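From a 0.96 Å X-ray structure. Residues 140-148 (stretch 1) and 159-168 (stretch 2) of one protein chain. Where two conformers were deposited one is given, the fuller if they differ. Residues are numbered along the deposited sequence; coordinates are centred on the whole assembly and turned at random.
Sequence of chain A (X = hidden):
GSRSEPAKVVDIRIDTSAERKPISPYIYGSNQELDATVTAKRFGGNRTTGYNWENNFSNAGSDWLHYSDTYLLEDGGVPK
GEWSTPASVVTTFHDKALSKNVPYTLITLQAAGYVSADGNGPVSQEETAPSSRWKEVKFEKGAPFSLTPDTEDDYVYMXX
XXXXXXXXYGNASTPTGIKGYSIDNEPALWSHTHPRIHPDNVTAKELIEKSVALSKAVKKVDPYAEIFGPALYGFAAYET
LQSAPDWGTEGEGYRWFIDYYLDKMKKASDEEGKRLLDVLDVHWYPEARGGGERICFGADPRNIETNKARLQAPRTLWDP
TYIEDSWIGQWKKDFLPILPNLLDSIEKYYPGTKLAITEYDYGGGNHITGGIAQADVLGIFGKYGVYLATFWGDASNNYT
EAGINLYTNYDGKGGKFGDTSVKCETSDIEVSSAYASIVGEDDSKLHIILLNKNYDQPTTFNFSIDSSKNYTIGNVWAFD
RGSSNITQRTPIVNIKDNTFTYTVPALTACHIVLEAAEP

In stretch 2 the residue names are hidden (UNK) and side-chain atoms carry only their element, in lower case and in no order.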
ATOM      1  N   GLU A 140     -23.199  -9.800  10.044  1.00  7.14           N
ATOM      2  CA  GLU A 140     -24.139 -10.706   9.366  1.00  7.37           C
ATOM      3  C   GLU A 140     -25.563 -10.251   9.626  1.00  8.11           C
ATOM      4  O   GLU A 140     -26.009 -10.184  10.777  1.00 10.47           O
ATOM      5  CB  GLU A 140     -24.027 -12.133   9.820  1.00  9.00           C
ATOM      6  CG  GLU A 140     -22.770 -12.700   9.303  1.00 11.95           C
ATOM      7  CD  GLU A 140     -22.600 -14.215   9.486  1.00 12.73           C
ATOM      8  OE1 GLU A 140     -23.630 -14.943   9.465  1.00 15.95           O
ATOM      9  OE2 GLU A 140     -21.442 -14.725   9.532  1.00 13.50           O
ATOM     10  N   LYS A 141     -26.317 -10.012   8.556  1.00  7.87           N
ATOM     11  CA  LYS A 141     -27.732  -9.632   8.716  1.00  8.07           C
ATOM     12  C   LYS A 141     -28.576 -10.746   9.333  1.00  8.96           C
ATOM     13  O   LYS A 141     -29.468 -10.467  10.149  1.00 10.66           O
ATOM     14  CB  LYS A 141     -28.288  -9.207   7.372  1.00  7.85           C
ATOM     15  CG  LYS A 141     -29.697  -8.615   7.456  1.00  8.25           C
ATOM     16  CD  LYS A 141     -30.186  -8.130   6.145  1.00  8.13           C
ATOM     17  CE  LYS A 141     -31.516  -7.376   6.248  1.00  9.21           C
ATOM     18  NZ  LYS A 141     -32.083  -7.029   4.940  1.00  8.48           N
ATOM     19  N   GLY A 142     -28.326 -11.988   8.908  1.00  9.42           N
ATOM     20  CA  GLY A 142     -29.141 -13.139   9.388  1.00 11.40           C
ATOM     21  C   GLY A 142     -30.602 -13.056   9.025  1.00 11.88           C
ATOM     22  O   GLY A 142     -31.453 -13.661   9.671  1.00 14.64           O
ATOM     23  N   ALA A 143     -30.920 -12.368   7.983  1.00 10.27           N
ATOM     24  CA  ALA A 143     -32.226 -12.286   7.338  1.00  9.79           C
ATOM     25  C   ALA A 143     -31.914 -11.958   5.890  1.00  8.07           C
ATOM     26  O   ALA A 143     -30.795 -11.544   5.558  1.00  8.88           O
ATOM     27  CB  ALA A 143     -33.110 -11.213   7.960  1.00 12.03           C
ATOM     28  N   PRO A 144     -32.887 -12.117   4.988  1.00  8.08           N
ATOM     29  CA  PRO A 144     -32.567 -11.948   3.571  1.00  7.73           C
ATOM     30  C   PRO A 144     -32.053 -10.555   3.252  1.00  7.32           C
ATOM     31  O   PRO A 144     -32.571  -9.551   3.753  1.00  8.01           O
ATOM     32  CB  PRO A 144     -33.912 -12.249   2.888  1.00  8.55           C
ATOM     33  CG  PRO A 144     -34.618 -13.196   3.845  1.00  9.41           C
ATOM     34  CD  PRO A 144     -34.254 -12.673   5.196  1.00  8.95           C
ATOM     35  N   PHE A 145     -31.057 -10.517   2.371  1.00  7.55           N
ATOM     36  CA  PHE A 145     -30.531  -9.249   1.906  1.00  7.43           C
ATOM     37  C   PHE A 145     -31.540  -8.485   1.052  1.00  7.68           C
ATOM     38  O   PHE A 145     -32.321  -9.108   0.298  1.00  8.88           O
ATOM     39  CB  PHE A 145     -29.279  -9.466   1.051  1.00  7.77           C
ATOM     40  CG  PHE A 145     -28.134 -10.127   1.772  1.00  7.10           C
ATOM     41  CD1 PHE A 145     -27.796  -9.753   3.066  1.00  7.30           C
ATOM     42  CD2 PHE A 145     -27.371 -11.097   1.126  1.00  7.99           C
ATOM     43  CE1 PHE A 145     -26.702 -10.363   3.693  1.00  8.13           C
ATOM     44  CE2 PHE A 145     -26.276 -11.686   1.751  1.00  8.01           C
ATOM     45  CZ  PHE A 145     -25.955 -11.316   3.030  1.00  7.98           C
ATOM     46  N   SER A 146     -31.394  -7.172   1.061  1.00  8.11           N
ATOM     47  CA  SER A 146     -32.080  -6.301   0.141  1.00  8.73           C
ATOM     48  C   SER A 146     -31.074  -5.399  -0.556  1.00  8.49           C
ATOM     49  O   SER A 146     -30.054  -4.999   0.045  1.00  8.44           O
ATOM     50  CB  SER A 146     -33.061  -5.423   0.895  1.00  9.80           C
ATOM     51  OG  SER A 146     -33.709  -4.561  -0.005  1.00 12.45           O
ATOM     52  N   LEU A 147     -31.396  -5.029  -1.811  1.00  9.62           N
ATOM     53  CA  LEU A 147     -30.649  -3.966  -2.514  1.00  9.82           C
ATOM     54  C   LEU A 147     -31.091  -2.560  -2.128  1.00 10.61           C
ATOM     55  O   LEU A 147     -30.460  -1.571  -2.536  1.00 12.08           O
ATOM     56  CB  LEU A 147     -30.744  -4.154  -4.013  1.00 11.12           C
ATOM     57  CG  LEU A 147     -30.240  -5.484  -4.538  1.00 11.60           C
ATOM     58  CD1 LEU A 147     -30.454  -5.592  -6.039  1.00 13.66           C
ATOM     59  CD2 LEU A 147     -28.755  -5.719  -4.215  1.00 11.11           C
ATOM     60  N   THR A 148     -32.169  -2.478  -1.348  1.00 10.49           N
ATOM     61  CA  THR A 148     -32.651  -1.192  -0.825  1.00 10.41           C
ATOM     62  C   THR A 148     -32.634  -1.330   0.688  1.00 10.36           C
ATOM     63  O   THR A 148     -33.656  -1.669   1.319  1.00 12.50           O
ATOM     64  CB  THR A 148     -34.051  -0.829  -1.315  1.00 13.06           C
ATOM     65  OG1 THR A 148     -34.954  -1.907  -1.094  1.00 15.20           O
ATOM     66  CG2 THR A 148     -34.060  -0.621  -2.771  1.00 15.38           C
ATOM     67  N   UNK A 159     -22.347  -7.717   5.490  1.00  5.71           N
ATOM     68  CA  UNK A 159     -22.554  -8.689   4.431  1.00  5.65           C
ATOM     69  C   UNK A 159     -23.572  -8.165   3.388  1.00  5.73           C
ATOM     70  O   UNK A 159     -23.430  -8.468   2.207  1.00  6.21           O
ATOM     71  c   UNK A 159     -24.117 -10.206   5.823  1.00  6.33           C
ATOM     72  o   UNK A 159     -24.793  -9.225   6.174  1.00  6.64           O
ATOM     73  o   UNK A 159     -24.389 -11.426   6.166  1.00  6.99           O
ATOM     74  c   UNK A 159     -22.871 -10.090   4.970  1.00  6.29           C
ATOM     75  N   UNK A 160     -24.574  -7.392   3.827  1.00  6.04           N
ATOM     76  CA  UNK A 160     -25.534  -6.833   2.910  1.00  5.94           C
ATOM     77  C   UNK A 160     -24.860  -5.810   1.966  1.00  5.77           C
ATOM     78  O   UNK A 160     -25.177  -5.739   0.771  1.00  5.98           O
ATOM     79  o   UNK A 160     -28.968  -4.521   4.455  1.00  7.61           O
ATOM     80  c   UNK A 160     -29.086  -5.428   3.567  1.00  6.29           C
ATOM     81  c   UNK A 160     -26.697  -6.215   3.678  1.00  6.20           C
ATOM     82  c   UNK A 160     -27.853  -5.832   2.763  1.00  6.84           C
ATOM     83  o   UNK A 160     -30.176  -6.020   3.319  1.00  7.41           O
ATOM     84  N   UNK A 161     -23.909  -5.029   2.511  1.00  5.83           N
ATOM     85  CA  UNK A 161     -23.120  -4.088   1.706  1.00  5.60           C
ATOM     86  C   UNK A 161     -22.334  -4.881   0.634  1.00  5.69           C
ATOM     87  O   UNK A 161     -22.365  -4.545  -0.570  1.00  5.87           O
ATOM     88  c   UNK A 161     -19.340  -0.882   2.619  1.00  7.09           C
ATOM     89  c   UNK A 161     -21.305  -1.765   0.846  1.00  6.30           C
ATOM     90  c   UNK A 161     -22.213  -3.339   2.673  1.00  6.05           C
ATOM     91  c   UNK A 161     -20.374  -0.821   0.449  1.00  6.94           C
ATOM     92  c   UNK A 161     -21.243  -2.302   2.128  1.00  6.00           C
ATOM     93  c   UNK A 161     -19.401  -0.372   1.342  1.00  7.35           C
ATOM     94  c   UNK A 161     -20.264  -1.846   3.017  1.00  6.47           C
ATOM     95  N   UNK A 162     -21.594  -5.907   1.060  1.00  5.51           N
ATOM     96  CA  UNK A 162     -20.845  -6.727   0.096  1.00  5.26           C
ATOM     97  C   UNK A 162     -21.787  -7.325  -0.943  1.00  5.57           C
ATOM     98  O   UNK A 162     -21.495  -7.362  -2.145  1.00  6.07           O
ATOM     99  c   UNK A 162     -19.985  -7.775   0.815  1.00  6.19           C
ATOM    100  c   UNK A 162     -18.938  -7.076   1.668  1.00  6.95           C
ATOM    101  c   UNK A 162     -19.316  -8.702  -0.193  1.00  6.55           C
ATOM    102  N   UNK A 163     -22.956  -7.820  -0.498  1.00  5.71           N
ATOM    103  CA  UNK A 163     -23.908  -8.401  -1.456  1.00  5.78           C
ATOM    104  C   UNK A 163     -24.320  -7.349  -2.519  1.00  6.11           C
ATOM    105  O   UNK A 163     -24.466  -7.685  -3.708  1.00  6.57           O
ATOM    106  n   UNK A 163     -27.234  -8.732  -1.921  1.00  8.64           N
ATOM    107  o   UNK A 163     -25.948 -10.588  -2.186  1.00  9.10           O
ATOM    108  c   UNK A 163     -26.159  -9.480  -1.643  1.00  7.74           C
ATOM    109  c   UNK A 163     -25.146  -8.902  -0.689  1.00  6.56           C
ATOM    110  N   UNK A 164     -24.532  -6.096  -2.107  1.00  6.33           N
ATOM    111  CA  UNK A 164     -24.897  -5.055  -3.061  1.00  6.33           C
ATOM    112  C   UNK A 164     -23.801  -4.892  -4.126  1.00  6.01           C
ATOM    113  O   UNK A 164     -24.085  -4.770  -5.346  1.00  6.80           O
ATOM    114  c   UNK A 164     -27.429  -1.289  -4.065  1.00 10.47           C
ATOM    115  c   UNK A 164     -25.188  -0.743  -4.651  1.00 10.05           C
ATOM    116  c   UNK A 164     -24.693  -1.784  -3.856  1.00  8.37           C
ATOM    117  c   UNK A 164     -26.562  -0.513  -4.769  1.00 10.86           C
ATOM    118  c   UNK A 164     -26.955  -2.329  -3.267  1.00  8.26           C
ATOM    119  o   UNK A 164     -26.968   0.540  -5.580  1.00 15.23           O
ATOM    120  c   UNK A 164     -25.595  -2.611  -3.170  1.00  7.06           C
ATOM    121  c   UNK A 164     -25.151  -3.750  -2.296  1.00  6.95           C
ATOM    122  N   UNK A 165     -22.560  -4.879  -3.667  1.00  6.03           N
ATOM    123  CA  UNK A 165     -21.407  -4.719  -4.575  1.00  5.95           C
ATOM    124  C   UNK A 165     -21.278  -5.937  -5.525  1.00  5.82           C
ATOM    125  O   UNK A 165     -21.051  -5.762  -6.732  1.00  6.97           O
ATOM    126  c   UNK A 165     -18.880  -3.212  -2.049  1.00  6.72           C
ATOM    127  c   UNK A 165     -20.136  -4.516  -3.772  1.00  6.10           C
ATOM    128  c   UNK A 165     -20.194  -1.976  -3.782  1.00  7.00           C
ATOM    129  c   UNK A 165     -20.130  -3.231  -2.956  1.00  6.32           C
ATOM    130  N   UNK A 166     -21.387  -7.145  -4.974  1.00  6.08           N
ATOM    131  CA  UNK A 166     -21.280  -8.352  -5.798  1.00  6.23           C
ATOM    132  C   UNK A 166     -22.431  -8.419  -6.802  1.00  6.87           C
ATOM    133  O   UNK A 166     -22.231  -8.818  -7.966  1.00  7.46           O
ATOM    134  c   UNK A 166     -21.384 -10.892  -5.701  1.00  8.75           C
ATOM    135  c   UNK A 166     -21.267  -9.608  -4.902  1.00  7.36           C
ATOM    136  c   UNK A 166     -19.985  -9.602  -4.084  1.00  7.73           C
ATOM    137  N   UNK A 167     -23.640  -8.025  -6.397  1.00  7.35           N
ATOM    138  CA  UNK A 167     -24.754  -7.955  -7.322  1.00  7.47           C
ATOM    139  C   UNK A 167     -24.445  -7.026  -8.498  1.00  7.56           C
ATOM    140  O   UNK A 167     -24.784  -7.323  -9.652  1.00  8.77           O
ATOM    141  n   UNK A 167     -27.756  -8.494  -7.893  1.00 12.27           N
ATOM    142  c   UNK A 167     -26.002  -7.507  -6.564  1.00  8.75           C
ATOM    143  c   UNK A 167     -27.199  -7.394  -7.489  1.00 11.21           C
ATOM    144  o   UNK A 167     -27.525  -6.260  -7.918  1.00 14.32           O
ATOM    145  N   UNK A 168     -23.825  -5.879  -8.203  1.00  7.20           N
ATOM    146  CA  UNK A 168     -23.557  -4.896  -9.246  1.00  7.27           C
ATOM    147  C   UNK A 168     -22.409  -5.311 -10.163  1.00  6.88           C
ATOM    148  O   UNK A 168     -22.482  -5.100 -11.368  1.00  8.28           O
ATOM    149  c   UNK A 168     -22.656   0.054 -10.018  1.00 13.11           C
ATOM    150  c   UNK A 168     -23.023  -1.062  -8.998  1.00 10.59           C
ATOM    151  c   UNK A 168     -23.286  -3.541  -8.618  1.00  7.76           C
ATOM    152  n   UNK A 168     -21.587  -0.379 -10.904  0.50 21.37           N
ATOM    153  c   UNK A 168     -23.065  -2.451  -9.641  1.00  8.93           C
TER
HETATM  154  O   HOH W   1     -26.660 -12.721   6.762  1.00 11.08           O
HETATM  155  O   HOH W   2     -27.568  -6.135  -0.693  1.00  9.02           O

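Position 159 has two side-chain carbons, the second carrying two oxygens. This short carboxylate points toward stretch 1. One oxygen lies 2.9 Å from Lys141 N, within hydrogen-bonding geometry. The residue is Asp159. That bond is Lys141 N to Asp159 OD1; a weak one runs from Lys141 N to Asp159 OD2 at 3.4 Å. Water 1 donates to Asp159 OD2 and accepts from Gly142 N.

Position 160 has three carbons, the third carrying two oxygens. It is a carboxylate one carbon longer. One oxygen is 2.7 Å from Lys141 NZ and 2.8 Å from Ser146 N. The residue is Glu160. Its OE2 forms a salt bridge with Lys141 NZ and accepts a hydrogen bond from Ser146 N.

Position 161 has one carbon, then a ring of six carbons with no oxygen. It points away from stretch 1 and makes no contact. It is Phe161.

Position 162 has one carbon carrying two more. The side chain touches nothing on stretch 1. It is Val162.

Position 163 has two carbons, the second carrying one oxygen and one nitrogen. Its CB sits over one face of the Phe145 ring, 4.1 Å from the centroid. It is Asn163. The CB contact is a CH-pi interaction, and Asn163 ND2 donates to water 2.

Position 164 has one carbon, then a six-carbon ring bearing an oxygen. Leu147 O approaches the ring edge. The residue is Tyr164. Leu147 O is 3.4 Å from Tyr164 CE1, and Leu147 CD2 is 4.0 Å from Tyr164 CD1.

Position 165 has four carbons, forked at the second. It points away and makes no contact. It is Leu165.

Position 166 again has one carbon carrying two. It is out of reach. It is Val166.

Position 167 has two carbons, the second carrying an oxygen and a nitrogen. It points toward stretch 1, near Leu147. It is Asn167, with OD1 3.5 Å from Leu147 CD1.

Position 168 has four carbons in a row ending in nitrogen. Its end leads away from stretch 1. It is Lys168.

The contact joins a loop without regular structure to one side of a helix. Two acidic side chains hold the loop by its backbone NH groups, at Lys141 and Ser146. Lys141 NZ also donates to Pro144 O at 2.8 Å, so the salt bridge is tied to the loop's own fold. Water 2 donates to Ser146 O and Glu160 O, linking the two backbones. Phe145 and Leu147 add packing against the helix.

Stretch 2 (159-168) DEFVNYLVNK
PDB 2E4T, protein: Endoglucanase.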